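PDB 6PWK: GGDEF and EAL domain-containing protein from Vibrio cholerae O1 str. 2010EL-1786, which binds c-di-GMP and probably acts as a receptor that controls large adhesins in cell adhesion and biofilm formation. Local coordinates for residues D178-G183 against D226-T231; L155-A160 against F235-E240. One frame throughout, in Å; residues are numbered along the deposited sequence.

Contact 1 joins the loop between strand 171-174 and helix 184-197 to strand 228-231, whereas contact 2 sets GGDEF helix 148-164 against EAL helix 232-241; their centres lie about 13 Å apart. Contact 1 is a small, partly buried touch of aliphatic carbons on a tyrosine edge, at the periphery of the fold. Contact 2 is more central and buried, with a methyl over one face of a phenylalanine ring, a carboxylate oxygen at its edge and an amide oxygen nearby. Strand 228-231 runs on into helix 232-241. A probable hydrogen bond from N157 ND2 to L182 O ties the first segments together, and both of these segments also touch the same c-di-GMP.

Contact 1 (D178-G183 against D226-T231); sequences DKIILG and DGVRYT. With C2E (9,9'-[(2R,3R,3aS,5S,7aR,9R,10R,10aS,12S,14aR)-3,5,10,12-tetrahydroxy-5,12-dioxidooctahydro-2H,7H-difuro[3,2-d:3',2'-j][1,3,7,9,2,8]tetraoxadiphosphacyclododecine-2,9-diyl]bis(2-amino-1,9-dihydro-6H-purin-6-one)), chain D.
I180 is the residue through which the loop 178-183 meets strand 228-231, and its side chain touches both V228 and Y230. The tightest packing is aliphatic: I180 CD1 lies 3.6 Å from V228 CG1, the two side chains approaching at a slant. The other branch, CG2, comes up in the plane of the Y230 ring at its edge, 3.9 Å from Y230 CE2. Chi1 of I180 (-71°) sets CG2 anti to the backbone N and places it at this tyrosine edge, while the CG1 branch passes 3.8 Å from Y230 OH and carries CD1 on to V228. The isoleucine and tyrosine side chains cross at about a right angle. No hydrogen bond spans the segments, whose backbones stay well apart (9.1 Å between I180 CA and V228 CA); the join is one of van der Waals packing between side chains and buries 123 Å², both sides summed.

Packing fades on the solvent side. D178 and K179 are exposed and poorly ordered, and the turn of D226 and G227 is exposed too, with G227 at a positive phi. The far end of the loop is instead buried: G183 sits at the N-cap of helix 184-197, its CA 3.3 Å from O3A of c-di-GMP, and the ligand also accepts hydrogen bonds from the backbone N atoms of K184 and Q185.

The loop thus runs from strand 171-174 of the GGDEF sheet to helix 184-197, with I181 packed on helix 148-164. Y230, for its part, stacks with F223 of strand 214-225 and touches L190 of helix 184-197.

Contact 2 (L155-A160 against F235-E240); sequences LDNALA and FLFALE. With C2E (9,9'-[(2R,3R,3aS,5S,7aR,9R,10R,10aS,12S,14aR)-3,5,10,12-tetrahydroxy-5,12-dioxidooctahydro-2H,7H-difuro[3,2-d:3',2'-j][1,3,7,9,2,8]tetraoxadiphosphacyclododecine-2,9-diyl]bis(2-amino-1,9-dihydro-6H-purin-6-one)), chain D.
F237 projects from helix 232-241 towards helix 148-164, and D156, N157 and A160 meet its ring from three different directions. A160 lies over one face: its CB is 3.7 Å from the ring centroid and 21° off the normal, a CH-pi contact displaced towards the CG and CD1 side. The opposite face is covered by CB of A238, from the phenylalanine's own helix, so the ring is sandwiched between two alanine methyls. With chi1 at 80°, CG of F237 falls between the backbone N and the carbonyl carbon, and this turns the ring across to A160.

D156 comes in at the edge, OD2 lying in the ring plane 3.4 Å from F237 CE2, with the carboxylate steeply turned against the ring. The same carboxylate reads the ligand: N21 of c-di-GMP donates to D156 OD1 at 2.9 Å, and the ribose hydroxyl O2A donates to D156 OD2 at 2.8 Å. A salt bridge from K184 to OD2 adds a positive charge, which would be expected to favour the ionised carboxylate. N157 approaches obliquely, OD1 3.9 Å from F237 CZ; ND2 donates to S153 O and L182 O, and OD1 accepts from W187 NE1.

The axes of the two helical segments approach to 9.7 Å, at 106° between their N-to-C directions. Behind helix 148-164, L155 and L159 pack on strands 45-51 and 136-142 of the GGDEF sheet, whereas helix 232-241 rests on helices 184-197 and 245-261, with W187 of the former meeting F237 at a steep angle.

Contact 1 (D178-G183 against D226-T231)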
ATOM      1  N   ASP A 178      29.910  15.440  13.752  1.00112.72           N
ATOM      2  CA  ASP A 178      30.145  16.236  12.555  1.00122.55           C
ATOM      3  C   ASP A 178      29.461  15.656  11.327  1.00118.67           C
ATOM      4  O   ASP A 178      29.443  16.313  10.281  1.00117.66           O
ATOM      5  CB  ASP A 178      31.648  16.365  12.289  1.00133.64           C
ATOM      6  CG  ASP A 178      32.344  17.261  13.294  1.00149.45           C
ATOM      7  OD1 ASP A 178      31.671  18.128  13.891  1.00153.01           O
ATOM      8  OD2 ASP A 178      33.569  17.104  13.480  1.00155.73           O
ATOM      9  N   LYS A 179      28.903  14.452  11.433  1.00116.40           N
ATOM     10  CA  LYS A 179      28.226  13.830  10.305  1.00111.46           C
ATOM     11  C   LYS A 179      26.978  14.617   9.924  1.00104.26           C
ATOM     12  O   LYS A 179      26.305  15.211  10.768  1.00101.54           O
ATOM     13  CB  LYS A 179      27.848  12.384  10.635  1.00116.11           C
ATOM     14  CG  LYS A 179      29.033  11.435  10.705  1.00126.15           C
ATOM     15  CD  LYS A 179      28.585   9.993  10.886  1.00126.64           C
ATOM     16  CE  LYS A 179      27.899   9.783  12.227  1.00124.54           C
ATOM     17  NZ  LYS A 179      27.491   8.364  12.426  1.00119.91           N
ATOM     18  N   ILE A 180      26.680  14.620   8.630  1.00 94.46           N
ATOM     19  CA  ILE A 180      25.514  15.326   8.111  1.00 82.41           C
ATOM     20  C   ILE A 180      24.268  14.513   8.441  1.00 72.86           C
ATOM     21  O   ILE A 180      24.109  13.380   7.976  1.00 78.59           O
ATOM     22  CB  ILE A 180      25.639  15.566   6.599  1.00 77.11           C
ATOM     23  CG1 ILE A 180      26.708  16.626   6.296  1.00 75.78           C
ATOM     24  CG2 ILE A 180      24.299  15.980   6.010  1.00 69.07           C
ATOM     25  CD1 ILE A 180      28.126  16.095   6.260  1.00 76.97           C
ATOM     26  N   ILE A 181      23.386  15.085   9.257  1.00 71.06           N
ATOM     27  CA  ILE A 181      22.145  14.439   9.666  1.00 71.34           C
ATOM     28  C   ILE A 181      20.988  15.235   9.082  1.00 80.66           C
ATOM     29  O   ILE A 181      20.911  16.457   9.263  1.00 79.78           O
ATOM     30  CB  ILE A 181      22.036  14.327  11.198  1.00 74.68           C
ATOM     31  CG1 ILE A 181      22.593  12.982  11.680  1.00 75.09           C
ATOM     32  CG2 ILE A 181      20.586  14.484  11.657  1.00 78.81           C
ATOM     33  CD1 ILE A 181      24.067  12.757  11.387  1.00 77.00           C
ATOM     34  N   LEU A 182      20.099  14.546   8.368  1.00 74.31           N
ATOM     35  CA  LEU A 182      18.978  15.180   7.694  1.00 67.64           C
ATOM     36  C   LEU A 182      17.717  14.357   7.914  1.00 58.30           C
ATOM     37  O   LEU A 182      17.779  13.150   8.160  1.00 58.71           O
ATOM     38  CB  LEU A 182      19.238  15.333   6.186  1.00 67.37           C
ATOM     39  CG  LEU A 182      20.421  16.203   5.757  1.00 62.44           C
ATOM     40  CD1 LEU A 182      20.631  16.113   4.255  1.00 51.84           C
ATOM     41  CD2 LEU A 182      20.198  17.645   6.180  1.00 66.32           C
ATOM     42  N   GLY A 183      16.570  15.026   7.830  1.00 52.42           N
ATOM     43  CA  GLY A 183      15.301  14.330   7.834  1.00 45.62           C
ATOM     44  C   GLY A 183      15.054  13.613   6.519  1.00 46.70           C
ATOM     45  O   GLY A 183      15.807  13.737   5.552  1.00 53.95           O
ATOM     46  N   ASP A 226      29.707  20.012  -2.165  1.00 56.87           N
ATOM     47  CA  ASP A 226      30.571  20.905  -1.391  1.00 63.99           C
ATOM     48  C   ASP A 226      31.680  20.130  -0.681  1.00 70.63           C
ATOM     49  O   ASP A 226      31.932  20.304   0.513  1.00 75.85           O
ATOM     50  CB  ASP A 226      29.753  21.729  -0.394  1.00 66.57           C
ATOM     51  CG  ASP A 226      28.780  22.673  -1.075  1.00 78.91           C
ATOM     52  OD1 ASP A 226      29.134  23.235  -2.134  1.00 87.19           O
ATOM     53  OD2 ASP A 226      27.660  22.854  -0.551  1.00 81.51           O
ATOM     54  N   GLY A 227      32.349  19.258  -1.435  1.00 66.88           N
ATOM     55  CA  GLY A 227      33.460  18.489  -0.916  1.00 60.73           C
ATOM     56  C   GLY A 227      33.102  17.398   0.069  1.00 61.37           C
ATOM     57  O   GLY A 227      34.012  16.752   0.604  1.00 68.47           O
ATOM     58  N   VAL A 228      31.818  17.165   0.330  1.00 47.59           N
ATOM     59  CA  VAL A 228      31.369  16.126   1.251  1.00 46.40           C
ATOM     60  C   VAL A 228      30.808  14.970   0.436  1.00 58.21           C
ATOM     61  O   VAL A 228      29.978  15.178  -0.456  1.00 66.14           O
ATOM     62  CB  VAL A 228      30.315  16.662   2.236  1.00 53.38           C
ATOM     63  CG1 VAL A 228      29.864  15.557   3.176  1.00 61.20           C
ATOM     64  CG2 VAL A 228      30.866  17.843   3.016  1.00 50.18           C
ATOM     65  N   ARG A 229      31.245  13.755   0.754  1.00 47.17           N
ATOM     66  CA  ARG A 229      30.847  12.559   0.025  1.00 46.88           C
ATOM     67  C   ARG A 229      29.726  11.835   0.761  1.00 51.39           C
ATOM     68  O   ARG A 229      29.775  11.674   1.983  1.00 56.24           O
ATOM     69  CB  ARG A 229      32.043  11.625  -0.162  1.00 42.87           C
ATOM     70  CG  ARG A 229      31.804  10.469  -1.115  1.00 48.27           C
ATOM     71  CD  ARG A 229      33.123   9.807  -1.483  1.00 48.85           C
ATOM     72  NE  ARG A 229      32.937   8.604  -2.287  1.00 46.09           N
ATOM     73  CZ  ARG A 229      32.783   7.386  -1.777  1.00 49.70           C
ATOM     74  NH1 ARG A 229      32.789   7.213  -0.463  1.00 47.28           N
ATOM     75  NH2 ARG A 229      32.624   6.343  -2.579  1.00 52.42           N
ATOM     76  N   TYR A 230      28.717  11.399   0.008  1.00 47.68           N
ATOM     77  CA  TYR A 230      27.566  10.687   0.552  1.00 46.29           C
ATOM     78  C   TYR A 230      27.458   9.322  -0.108  1.00 52.77           C
ATOM     79  O   TYR A 230      27.495   9.220  -1.340  1.00 45.47           O
ATOM     80  CB  TYR A 230      26.269  11.473   0.332  1.00 45.13           C
ATOM     81  CG  TYR A 230      26.260  12.862   0.933  1.00 51.85           C
ATOM     82  CD1 TYR A 230      26.735  13.953   0.217  1.00 48.09           C
ATOM     83  CD2 TYR A 230      25.770  13.084   2.214  1.00 54.71           C
ATOM     84  CE1 TYR A 230      26.726  15.224   0.758  1.00 53.84           C
ATOM     85  CE2 TYR A 230      25.758  14.353   2.765  1.00 54.35           C
ATOM     86  CZ  TYR A 230      26.237  15.419   2.032  1.00 57.56           C
ATOM     87  OH  TYR A 230      26.228  16.683   2.577  1.00 69.37           O
ATOM     88  N   THR A 231      27.318   8.277   0.705  1.00 48.94           N
ATOM     89  CA  THR A 231      27.133   6.922   0.205  1.00 45.04           C
ATOM     90  C   THR A 231      25.671   6.504   0.348  1.00 49.70           C
ATOM     91  O   THR A 231      24.863   7.175   0.993  1.00 50.41           O
ATOM     92  CB  THR A 231      28.054   5.938   0.932  1.00 47.32           C
ATOM     93  OG1 THR A 231      27.672   5.844   2.311  1.00 59.17           O
ATOM     94  CG2 THR A 231      29.500   6.406   0.844  1.00 42.89           C
TER
HETATM   95  P1  C2E D 702      10.717  14.119   7.668  1.00 60.51           P
HETATM   96  O2P C2E D 702       9.935  12.894   7.263  1.00 62.34           O
HETATM   97  O1P C2E D 702      11.215  14.676   6.369  1.00 56.05           O
HETATM   98  O5' C2E D 702       9.798  15.339   8.243  1.00 61.63           O
HETATM   99  C5' C2E D 702      10.269  16.647   8.167  1.00 68.28           C
HETATM  100  C4' C2E D 702       9.122  17.451   8.821  1.00 75.40           C
HETATM  101  O4' C2E D 702       8.031  17.269   8.132  1.00 78.54           O
HETATM  102  C3' C2E D 702       8.789  16.700  10.126  1.00 73.17           C
HETATM  103  O3' C2E D 702       9.527  17.130  11.168  1.00 69.12           O
HETATM  104  C2' C2E D 702       7.288  16.974  10.347  1.00 70.42           C
HETATM  105  O2' C2E D 702       7.103  18.131  11.270  1.00 79.69           O
HETATM  106  C1' C2E D 702       6.816  17.354   9.187  1.00 73.14           C
HETATM  107  N9  C2E D 702       5.662  16.594   8.774  1.00 73.69           N
HETATM  108  C8  C2E D 702       6.386  15.512   8.393  1.00 72.85           C
HETATM  109  N7  C2E D 702       5.493  14.594   7.948  1.00 65.52           N
HETATM  110  C5  C2E D 702       4.259  15.100   8.044  1.00 70.61           C
HETATM  111  C6  C2E D 702       2.843  14.572   7.711  1.00 80.94           C
HETATM  112  O6  C2E D 702       2.671  13.489   7.260  1.00 85.05           O
HETATM  113  N1  C2E D 702       1.677  15.386   7.936  1.00 86.93           N
HETATM  114  C2  C2E D 702       1.818  16.717   8.483  1.00 86.03           C
HETATM  115  N2  C2E D 702       0.710  17.627   8.754  1.00 95.45           N
HETATM  116  N3  C2E D 702       3.160  17.187   8.788  1.00 79.51           N
HETATM  117  C4  C2E D 702       4.375  16.350   8.555  1.00 72.80           C
HETATM  118  P11 C2E D 702       9.385  16.131  12.494  1.00 76.38           P
HETATM  119  O21 C2E D 702       8.016  15.619  12.882  1.00 83.57           O
HETATM  120  O11 C2E D 702       9.799  16.965  13.675  1.00 67.25           O
HETATM  121  O5A C2E D 702      10.607  15.029  12.300  1.00 77.94           O
HETATM  122  C5A C2E D 702      11.665  15.413  11.463  1.00 66.63           C
HETATM  123  C4A C2E D 702      12.451  14.210  11.132  1.00 64.72           C
HETATM  124  O4A C2E D 702      12.532  13.408  12.165  1.00 68.71           O
HETATM  125  C3A C2E D 702      11.643  13.366   9.925  1.00 68.50           C
HETATM  126  O3A C2E D 702      12.077  13.819   8.562  1.00 76.25           O
HETATM  127  C2A C2E D 702      11.951  12.197  10.074  1.00 69.79           C
HETATM  128  O2A C2E D 702      13.233  11.932   9.328  1.00 66.83           O
HETATM  129  C1A C2E D 702      12.150  12.027  11.676  1.00 65.00           C
HETATM  130  N91 C2E D 702      11.059  11.589  12.269  1.00 67.19           N
HETATM  131  C81 C2E D 702      10.035  12.289  12.786  1.00 67.80           C
HETATM  132  N71 C2E D 702       9.175  11.392  13.297  1.00 64.20           N
HETATM  133  C51 C2E D 702       9.672  10.172  13.097  1.00 65.49           C
HETATM  134  C61 C2E D 702       9.151   8.783  13.452  1.00 62.06           C
HETATM  135  O61 C2E D 702       8.118   8.699  14.012  1.00 61.53           O
HETATM  136  N11 C2E D 702       9.883   7.595  13.124  1.00 63.63           N
HETATM  137  C21 C2E D 702      11.143   7.706  12.439  1.00 55.04           C
HETATM  138  N21 C2E D 702      11.901   6.509  12.095  1.00 53.82           N
HETATM  139  N31 C2E D 702      11.634   9.045  12.103  1.00 54.66           N
HETATM  140  C41 C2E D 702      10.860  10.281  12.452  1.00 63.86           C

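Contact 2 (L155-A160 against F235-E240)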
ATOM      1  N   LEU A 155      17.577  10.599  15.569  1.00 59.92           N
ATOM      2  CA  LEU A 155      17.028   9.290  15.902  1.00 57.43           C
ATOM      3  C   LEU A 155      16.741   8.482  14.644  1.00 57.88           C
ATOM      4  O   LEU A 155      16.936   7.261  14.620  1.00 59.12           O
ATOM      5  CB  LEU A 155      15.760   9.475  16.737  1.00 67.70           C
ATOM      6  CG  LEU A 155      15.414   8.517  17.877  1.00 68.37           C
ATOM      7  CD1 LEU A 155      16.655   8.039  18.600  1.00 54.57           C
ATOM      8  CD2 LEU A 155      14.472   9.206  18.851  1.00 68.20           C
ATOM      9  N   ASP A 156      16.291   9.152  13.579  1.00 65.48           N
ATOM     10  CA  ASP A 156      15.964   8.456  12.339  1.00 62.56           C
ATOM     11  C   ASP A 156      17.225   8.023  11.599  1.00 59.73           C
ATOM     12  O   ASP A 156      17.279   6.920  11.043  1.00 50.26           O
ATOM     13  CB  ASP A 156      15.099   9.354  11.454  1.00 51.78           C
ATOM     14  CG  ASP A 156      14.319   8.576  10.414  1.00 49.80           C
ATOM     15  OD1 ASP A 156      14.210   7.340  10.549  1.00 54.93           O
ATOM     16  OD2 ASP A 156      13.813   9.203   9.460  1.00 49.46           O
ATOM     17  N   ASN A 157      18.249   8.882  11.574  1.00 62.09           N
ATOM     18  CA  ASN A 157      19.497   8.523  10.907  1.00 57.82           C
ATOM     19  C   ASN A 157      20.253   7.444  11.670  1.00 56.27           C
ATOM     20  O   ASN A 157      20.912   6.598  11.053  1.00 56.88           O
ATOM     21  CB  ASN A 157      20.374   9.763  10.728  1.00 53.51           C
ATOM     22  CG  ASN A 157      19.841  10.707   9.669  1.00 56.71           C
ATOM     23  OD1 ASN A 157      20.258  10.657   8.511  1.00 52.30           O
ATOM     24  ND2 ASN A 157      18.912  11.572  10.059  1.00 71.10           N
ATOM     25  N   ALA A 158      20.174   7.452  13.003  1.00 61.28           N
ATOM     26  CA  ALA A 158      20.794   6.382  13.778  1.00 67.44           C
ATOM     27  C   ALA A 158      20.090   5.054  13.536  1.00 66.45           C
ATOM     28  O   ALA A 158      20.737   4.003  13.477  1.00 50.20           O
ATOM     29  CB  ALA A 158      20.785   6.736  15.265  1.00 58.81           C
ATOM     30  N   LEU A 159      18.763   5.084  13.393  1.00 57.27           N
ATOM     31  CA  LEU A 159      18.028   3.861  13.086  1.00 55.13           C
ATOM     32  C   LEU A 159      18.418   3.320  11.717  1.00 53.97           C
ATOM     33  O   LEU A 159      18.532   2.103  11.532  1.00 51.74           O
ATOM     34  CB  LEU A 159      16.524   4.127  13.158  1.00 57.66           C
ATOM     35  CG  LEU A 159      15.604   2.919  12.992  1.00 52.52           C
ATOM     36  CD1 LEU A 159      15.932   1.861  14.031  1.00 46.85           C
ATOM     37  CD2 LEU A 159      14.148   3.342  13.096  1.00 64.65           C
ATOM     38  N   ALA A 160      18.629   4.211  10.746  1.00 54.10           N
ATOM     39  CA  ALA A 160      19.094   3.775   9.433  1.00 58.20           C
ATOM     40  C   ALA A 160      20.495   3.182   9.520  1.00 67.35           C
ATOM     41  O   ALA A 160      20.827   2.240   8.791  1.00 71.14           O
ATOM     42  CB  ALA A 160      19.065   4.945   8.452  1.00 48.53           C
ATOM     43  N   PHE A 235      21.243   7.596   2.717  1.00 42.64           N
ATOM     44  CA  PHE A 235      19.983   8.174   2.266  1.00 42.77           C
ATOM     45  C   PHE A 235      18.968   7.172   1.734  1.00 47.23           C
ATOM     46  O   PHE A 235      17.825   7.571   1.483  1.00 51.22           O
ATOM     47  CB  PHE A 235      20.235   9.229   1.174  1.00 48.74           C
ATOM     48  CG  PHE A 235      20.922   8.689  -0.051  1.00 51.35           C
ATOM     49  CD1 PHE A 235      20.197   8.076  -1.061  1.00 55.80           C
ATOM     50  CD2 PHE A 235      22.294   8.809  -0.200  1.00 54.52           C
ATOM     51  CE1 PHE A 235      20.825   7.584  -2.188  1.00 57.40           C
ATOM     52  CE2 PHE A 235      22.929   8.320  -1.328  1.00 50.59           C
ATOM     53  CZ  PHE A 235      22.193   7.707  -2.322  1.00 48.77           C
ATOM     54  N   LEU A 236      19.335   5.902   1.541  1.00 53.83           N
ATOM     55  CA  LEU A 236      18.406   4.959   0.923  1.00 46.35           C
ATOM     56  C   LEU A 236      17.178   4.713   1.791  1.00 56.38           C
ATOM     57  O   LEU A 236      16.101   4.411   1.265  1.00 57.52           O
ATOM     58  CB  LEU A 236      19.113   3.639   0.621  1.00 45.02           C
ATOM     59  CG  LEU A 236      19.720   3.527  -0.779  1.00 53.10           C
ATOM     60  CD1 LEU A 236      20.436   2.200  -0.944  1.00 57.20           C
ATOM     61  CD2 LEU A 236      18.643   3.696  -1.840  1.00 49.26           C
ATOM     62  N   PHE A 237      17.316   4.831   3.112  1.00 55.49           N
ATOM     63  CA  PHE A 237      16.163   4.651   3.988  1.00 46.92           C
ATOM     64  C   PHE A 237      15.119   5.734   3.743  1.00 49.83           C
ATOM     65  O   PHE A 237      13.913   5.469   3.792  1.00 53.71           O
ATOM     66  CB  PHE A 237      16.607   4.657   5.450  1.00 50.66           C
ATOM     67  CG  PHE A 237      16.835   6.034   6.006  1.00 62.26           C
ATOM     68  CD1 PHE A 237      17.961   6.760   5.652  1.00 62.06           C
ATOM     69  CD2 PHE A 237      15.919   6.606   6.873  1.00 66.30           C
ATOM     70  CE1 PHE A 237      18.171   8.030   6.160  1.00 67.78           C
ATOM     71  CE2 PHE A 237      16.123   7.875   7.383  1.00 64.38           C
ATOM     72  CZ  PHE A 237      17.250   8.587   7.027  1.00 61.35           C
ATOM     73  N   ALA A 238      15.567   6.961   3.469  1.00 49.72           N
ATOM     74  CA  ALA A 238      14.633   8.056   3.239  1.00 51.76           C
ATOM     75  C   ALA A 238      13.897   7.883   1.917  1.00 55.03           C
ATOM     76  O   ALA A 238      12.700   8.177   1.824  1.00 54.43           O
ATOM     77  CB  ALA A 238      15.372   9.391   3.274  1.00 43.52           C
ATOM     78  N   LEU A 239      14.593   7.404   0.886  1.00 55.78           N
ATOM     79  CA  LEU A 239      13.960   7.247  -0.419  1.00 55.13           C
ATOM     80  C   LEU A 239      12.927   6.128  -0.405  1.00 56.71           C
ATOM     81  O   LEU A 239      11.858   6.255  -1.014  1.00 67.11           O
ATOM     82  CB  LEU A 239      15.018   6.988  -1.489  1.00 56.41           C
ATOM     83  CG  LEU A 239      16.112   8.050  -1.626  1.00 46.05           C
ATOM     84  CD1 LEU A 239      16.965   7.787  -2.857  1.00 42.87           C
ATOM     85  CD2 LEU A 239      15.503   9.445  -1.676  1.00 52.71           C
ATOM     86  N   GLU A 240      13.227   5.023   0.281  1.00 57.82           N
ATOM     87  CA  GLU A 240      12.271   3.921   0.340  1.00 60.54           C
ATOM     88  C   GLU A 240      11.072   4.277   1.208  1.00 63.24           C
ATOM     89  O   GLU A 240       9.938   3.897   0.894  1.00 62.85           O
ATOM     90  CB  GLU A 240      12.953   2.656   0.858  1.00 68.25           C
ATOM     91  CG  GLU A 240      13.952   2.053  -0.112  1.00 77.41           C
ATOM     92  CD  GLU A 240      14.414   0.673   0.310  1.00 82.96           C
ATOM     93  OE1 GLU A 240      15.212   0.574   1.266  1.00 84.72           O
ATOM     94  OE2 GLU A 240      13.968  -0.316  -0.309  1.00 85.22           O
TER
HETATM   95  P1  C2E D 702      10.717  14.119   7.668  1.00 60.51           P
HETATM   96  O2P C2E D 702       9.935  12.894   7.263  1.00 62.34           O
HETATM   97  O1P C2E D 702      11.215  14.676   6.369  1.00 56.05           O
HETATM   98  O5' C2E D 702       9.798  15.339   8.243  1.00 61.63           O
HETATM   99  C5' C2E D 702      10.269  16.647   8.167  1.00 68.28           C
HETATM  100  C4' C2E D 702       9.122  17.451   8.821  1.00 75.40           C
HETATM  101  O4' C2E D 702       8.031  17.269   8.132  1.00 78.54           O
HETATM  102  C3' C2E D 702       8.789  16.700  10.126  1.00 73.17           C
HETATM  103  O3' C2E D 702       9.527  17.130  11.168  1.00 69.12           O
HETATM  104  C2' C2E D 702       7.288  16.974  10.347  1.00 70.42           C
HETATM  105  O2' C2E D 702       7.103  18.131  11.270  1.00 79.69           O
HETATM  106  C1' C2E D 702       6.816  17.354   9.187  1.00 73.14           C
HETATM  107  N9  C2E D 702       5.662  16.594   8.774  1.00 73.69           N
HETATM  108  C8  C2E D 702       6.386  15.512   8.393  1.00 72.85           C
HETATM  109  N7  C2E D 702       5.493  14.594   7.948  1.00 65.52           N
HETATM  110  C5  C2E D 702       4.259  15.100   8.044  1.00 70.61           C
HETATM  111  C6  C2E D 702       2.843  14.572   7.711  1.00 80.94           C
HETATM  112  O6  C2E D 702       2.671  13.489   7.260  1.00 85.05           O
HETATM  113  N1  C2E D 702       1.677  15.386   7.936  1.00 86.93           N
HETATM  114  C2  C2E D 702       1.818  16.717   8.483  1.00 86.03           C
HETATM  115  N2  C2E D 702       0.710  17.627   8.754  1.00 95.45           N
HETATM  116  N3  C2E D 702       3.160  17.187   8.788  1.00 79.51           N
HETATM  117  C4  C2E D 702       4.375  16.350   8.555  1.00 72.80           C
HETATM  118  P11 C2E D 702       9.385  16.131  12.494  1.00 76.38           P
HETATM  119  O21 C2E D 702       8.016  15.619  12.882  1.00 83.57           O
HETATM  120  O11 C2E D 702       9.799  16.965  13.675  1.00 67.25           O
HETATM  121  O5A C2E D 702      10.607  15.029  12.300  1.00 77.94           O
HETATM  122  C5A C2E D 702      11.665  15.413  11.463  1.00 66.63           C
HETATM  123  C4A C2E D 702      12.451  14.210  11.132  1.00 64.72           C
HETATM  124  O4A C2E D 702      12.532  13.408  12.165  1.00 68.71           O
HETATM  125  C3A C2E D 702      11.643  13.366   9.925  1.00 68.50           C
HETATM  126  O3A C2E D 702      12.077  13.819   8.562  1.00 76.25           O
HETATM  127  C2A C2E D 702      11.951  12.197  10.074  1.00 69.79           C
HETATM  128  O2A C2E D 702      13.233  11.932   9.328  1.00 66.83           O
HETATM  129  C1A C2E D 702      12.150  12.027  11.676  1.00 65.00           C
HETATM  130  N91 C2E D 702      11.059  11.589  12.269  1.00 67.19           N
HETATM  131  C81 C2E D 702      10.035  12.289  12.786  1.00 67.80           C
HETATM  132  N71 C2E D 702       9.175  11.392  13.297  1.00 64.20           N
HETATM  133  C51 C2E D 702       9.672  10.172  13.097  1.00 65.49           C
HETATM  134  C61 C2E D 702       9.151   8.783  13.452  1.00 62.06           C
HETATM  135  O61 C2E D 702       8.118   8.699  14.012  1.00 61.53           O
HETATM  136  N11 C2E D 702       9.883   7.595  13.124  1.00 63.63           N
HETATM  137  C21 C2E D 702      11.143   7.706  12.439  1.00 55.04           C
HETATM  138  N21 C2E D 702      11.901   6.509  12.095  1.00 53.82           N
HETATM  139  N31 C2E D 702      11.634   9.045  12.103  1.00 54.66           N
HETATM  140  C41 C2E D 702      10.860  10.281  12.452  1.00 63.86           C